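Local atomic coordinates of NimC/NimA family protein (Clostridium acetobutylicum, PDB entry 2IG6), a protein that binds flavin mononucleotide and is probably an oxidoreductase of the NimC/NimA family, related to pyridoxamine 5'-phosphate oxidases. Residues T37-D41 with Q42-R46. Sequence-based numbering, arbitrary orientation.
Sequences TNEGD and QPRVR. With FMN (flavin mononucleotide), chain D.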
ATOM      1  N   THR A  37       6.547   3.021  -2.737  1.00 33.78           N
ATOM      2  CA  THR A  37       7.875   3.422  -3.164  1.00 35.03           C
ATOM      3  C   THR A  37       8.816   3.314  -1.959  1.00 34.97           C
ATOM      4  O   THR A  37       8.403   2.937  -0.869  1.00 36.22           O
ATOM      5  CB  THR A  37       7.883   4.902  -3.630  1.00 35.55           C
ATOM      6  OG1 THR A  37       7.338   5.706  -2.576  1.00 34.89           O
ATOM      7  CG2 THR A  37       7.003   5.081  -4.827  1.00 35.19           C
ATOM      8  N   ASN A  38      10.081   3.641  -2.194  1.00 36.21           N
ATOM      9  CA  ASN A  38      11.117   3.785  -1.171  1.00 38.04           C
ATOM     10  C   ASN A  38      11.573   5.232  -1.133  1.00 36.47           C
ATOM     11  O   ASN A  38      11.650   5.891  -2.186  1.00 34.92           O
ATOM     12  CB  ASN A  38      12.384   2.978  -1.579  1.00 42.89           C
ATOM     13  CG  ASN A  38      12.372   1.588  -1.052  1.00 47.84           C
ATOM     14  OD1 ASN A  38      13.102   0.729  -1.519  1.00 50.37           O
ATOM     15  ND2 ASN A  38      11.555   1.357  -0.051  1.00 53.08           N
ATOM     16  N   GLU A  39      11.936   5.684   0.059  1.00 34.57           N
ATOM     17  CA  GLU A  39      12.718   6.895   0.278  1.00 38.36           C
ATOM     18  C   GLU A  39      13.920   6.424   1.078  1.00 39.48           C
ATOM     19  O   GLU A  39      13.895   6.359   2.323  1.00 35.22           O
ATOM     20  CB  GLU A  39      11.901   7.939   1.033  1.00 38.53           C
ATOM     21  CG  GLU A  39      12.518   9.300   1.054  1.00 39.28           C
ATOM     22  CD  GLU A  39      11.688  10.323   1.815  1.00 42.36           C
ATOM     23  OE1 GLU A  39      10.620   9.986   2.359  1.00 44.32           O
ATOM     24  OE2 GLU A  39      12.115  11.485   1.883  1.00 51.82           O
ATOM     25  N   GLY A  40      14.955   6.014   0.353  1.00 39.11           N
ATOM     26  CA  GLY A  40      16.051   5.272   0.957  1.00 40.01           C
ATOM     27  C   GLY A  40      15.545   3.999   1.602  1.00 40.82           C
ATOM     28  O   GLY A  40      14.859   3.207   0.961  1.00 42.89           O
ATOM     29  N   ASP A  41      15.849   3.816   2.887  1.00 38.22           N
ATOM     30  CA  ASP A  41      15.421   2.616   3.611  1.00 37.92           C
ATOM     31  C   ASP A  41      14.016   2.735   4.201  1.00 36.81           C
ATOM     32  O   ASP A  41      13.590   1.840   4.884  1.00 36.18           O
ATOM     33  CB  ASP A  41      16.443   2.210   4.682  1.00 39.08           C
ATOM     34  CG  ASP A  41      16.533   3.181   5.839  1.00 39.29           C
ATOM     35  OD1 ASP A  41      15.922   4.260   5.790  1.00 40.91           O
ATOM     36  OD2 ASP A  41      17.204   2.841   6.833  1.00 51.71           O
ATOM     37  N   GLN A  42      13.312   3.832   3.919  1.00 35.12           N
ATOM     38  CA  GLN A  42      11.948   4.044   4.406  1.00 33.36           C
ATOM     39  C   GLN A  42      10.906   3.741   3.330  1.00 32.43           C
ATOM     40  O   GLN A  42      10.793   4.464   2.341  1.00 33.77           O
ATOM     41  CB  GLN A  42      11.784   5.490   4.901  1.00 34.47           C
ATOM     42  CG  GLN A  42      10.376   5.857   5.334  1.00 33.56           C
ATOM     43  CD  GLN A  42       9.935   5.126   6.573  1.00 33.30           C
ATOM     44  OE1 GLN A  42      10.522   5.312   7.657  1.00 32.11           O
ATOM     45  NE2 GLN A  42       8.883   4.296   6.440  1.00 32.44           N
ATOM     46  N   PRO A  43      10.132   2.661   3.508  1.00 34.78           N
ATOM     47  CA  PRO A  43       8.991   2.454   2.619  1.00 34.56           C
ATOM     48  C   PRO A  43       7.981   3.566   2.768  1.00 33.93           C
ATOM     49  O   PRO A  43       7.788   4.093   3.855  1.00 33.19           O
ATOM     50  CB  PRO A  43       8.388   1.132   3.082  1.00 38.00           C
ATOM     51  CG  PRO A  43       9.345   0.548   4.034  1.00 38.09           C
ATOM     52  CD  PRO A  43      10.286   1.586   4.498  1.00 34.96           C
ATOM     53  N   ARG A  44       7.346   3.895   1.657  1.00 33.43           N
ATOM     54  CA  ARG A  44       6.263   4.858   1.589  1.00 33.32           C
ATOM     55  C   ARG A  44       5.104   4.253   0.803  1.00 35.13           C
ATOM     56  O   ARG A  44       5.322   3.532  -0.168  1.00 37.13           O
ATOM     57  CB  ARG A  44       6.743   6.105   0.861  1.00 33.29           C
ATOM     58  CG  ARG A  44       7.862   6.875   1.527  1.00 33.54           C
ATOM     59  CD  ARG A  44       7.451   7.444   2.864  1.00 33.11           C
ATOM     60  NE  ARG A  44       8.448   8.360   3.382  1.00 34.93           N
ATOM     61  CZ  ARG A  44       8.393   8.914   4.585  1.00 34.65           C
ATOM     62  NH1 ARG A  44       7.366   8.677   5.381  1.00 37.32           N
ATOM     63  NH2 ARG A  44       9.347   9.747   4.989  1.00 39.43           N
ATOM     64  N   VAL A  45       3.879   4.557   1.232  1.00 35.16           N
ATOM     65  CA  VAL A  45       2.673   4.107   0.549  1.00 34.46           C
ATOM     66  C   VAL A  45       1.566   5.126   0.685  1.00 34.06           C
ATOM     67  O   VAL A  45       1.421   5.782   1.728  1.00 34.14           O
ATOM     68  CB  VAL A  45       2.225   2.693   1.042  1.00 33.80           C
ATOM     69  CG1 VAL A  45       1.920   2.662   2.524  1.00 35.08           C
ATOM     70  CG2 VAL A  45       1.035   2.161   0.247  1.00 37.60           C
ATOM     71  N   ARG A  46       0.788   5.258  -0.379  1.00 33.21           N
ATOM     72  CA  ARG A  46      -0.313   6.221  -0.426  1.00 33.16           C
ATOM     73  C   ARG A  46      -1.336   5.752  -1.445  1.00 35.69           C
ATOM     74  O   ARG A  46      -0.987   4.986  -2.338  1.00 35.42           O
ATOM     75  CB  ARG A  46       0.196   7.626  -0.778  1.00 33.31           C
ATOM     76  CG  ARG A  46       0.467   7.876  -2.255  1.00 33.99           C
ATOM     77  CD  ARG A  46       1.750   7.207  -2.688  1.00 35.07           C
ATOM     78  NE  ARG A  46       2.919   7.850  -2.105  1.00 34.28           N
ATOM     79  CZ  ARG A  46       4.149   7.339  -2.032  1.00 34.33           C
ATOM     80  NH1 ARG A  46       4.423   6.119  -2.459  1.00 35.16           N
ATOM     81  NH2 ARG A  46       5.122   8.079  -1.554  1.00 35.45           N
TER
HETATM   82  N1  FMN D 339      -1.988  11.218  -6.158  1.00 28.00           N
HETATM   83  C2  FMN D 339      -1.368  11.050  -7.384  1.00 27.57           C
HETATM   84  O2  FMN D 339      -0.312  11.632  -7.580  1.00 30.26           O
HETATM   85  N3  FMN D 339      -1.923  10.223  -8.337  1.00 23.81           N
HETATM   86  C4  FMN D 339      -3.135   9.599  -8.130  1.00 28.30           C
HETATM   87  O4  FMN D 339      -3.537   8.729  -8.906  1.00 23.98           O
HETATM   88  C4A FMN D 339      -3.764   9.764  -6.890  1.00 29.13           C
HETATM   89  N5  FMN D 339      -4.986   9.152  -6.649  1.00 27.21           N
HETATM   90  C5A FMN D 339      -5.582   9.298  -5.410  1.00 26.60           C
HETATM   91  C6  FMN D 339      -6.791   8.651  -5.155  1.00 26.78           C
HETATM   92  C7  FMN D 339      -7.394   8.795  -3.914  1.00 28.07           C
HETATM   93  C7M FMN D 339      -8.725   8.144  -3.701  1.00 32.30           C
HETATM   94  C8  FMN D 339      -6.788   9.589  -2.937  1.00 27.64           C
HETATM   95  C8M FMN D 339      -7.307   9.634  -1.527  1.00 28.09           C
HETATM   96  C9  FMN D 339      -5.603  10.250  -3.183  1.00 26.72           C
HETATM   97  C9A FMN D 339      -4.977  10.090  -4.439  1.00 22.19           C
HETATM   98  N10 FMN D 339      -3.779  10.734  -4.689  1.00 26.16           N
HETATM   99  C10 FMN D 339      -3.177  10.572  -5.931  1.00 26.94           C
HETATM  100  C1' FMN D 339      -3.142  11.714  -3.747  1.00 26.71           C
HETATM  101  C2' FMN D 339      -1.976  11.060  -2.994  1.00 27.40           C
HETATM  102  O2' FMN D 339      -2.415   9.981  -2.161  1.00 25.37           O
HETATM  103  C3' FMN D 339      -1.298  12.143  -2.173  1.00 31.53           C
HETATM  104  O3' FMN D 339      -0.962  13.270  -2.986  1.00 28.71           O
HETATM  105  C4' FMN D 339      -0.055  11.622  -1.454  1.00 26.33           C
HETATM  106  O4' FMN D 339       0.256  12.542  -0.435  1.00 28.85           O
HETATM  107  C5' FMN D 339       1.147  11.526  -2.394  1.00 25.05           C
HETATM  108  O5' FMN D 339       2.227  10.780  -1.842  1.00 25.83           O
HETATM  109  P   FMN D 339       3.445  11.567  -1.143  1.00 26.57           P
HETATM  110  O1P FMN D 339       4.453  10.604  -0.639  1.00 28.09           O
HETATM  111  O2P FMN D 339       2.850  12.375  -0.013  1.00 26.67           O
HETATM  112  O3P FMN D 339       4.069  12.522  -2.141  1.00 26.83           O
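Thr37 and Arg44 form a hydrogen-bonded pair in an antiparallel beta hairpin of the pyridoxamine 5'-phosphate oxidase-like fold, Thr37 N giving to Arg44 O at 2.9 Å. With OG1 set between the backbone N and the carbonyl carbon, the Thr37 hydroxyl stands where OG1 receives Arg46 NH1 at 2.9 Å, in the guanidinium plane; Gln71 of helix 67-74 also bonds this oxygen. A small, branched hydroxyl residue thus suits a strand position beside a cofactor-binding arginine. Asn38 faces Pro43 in the next, non-hydrogen-bonded pair. Proline is tolerated there because that position gives no N-H to the partner strand. Glu39, CG anti to its own N (chi1 -168°) and extended beyond, reaches diagonally across to Arg44 on the neighbouring strand. Its OE1 alone takes both NE and NH2, each at 2.9 Å, a side-on salt bridge with the two planes 41° apart, while Gln42 CG lies 3.7 Å over one guanidinium face. Gly40 and Asp41 fill the type II' turn; glycine suits its positive phi, and Asp41 OD1 pairs with Lys77 of the second subunit. Further along the second strand, away from the turn, Arg46 holds the flavin mononucleotide phosphate group, NE bonding O5' and NH2 donating almost straight (174°) to O1P at 2.8 Å.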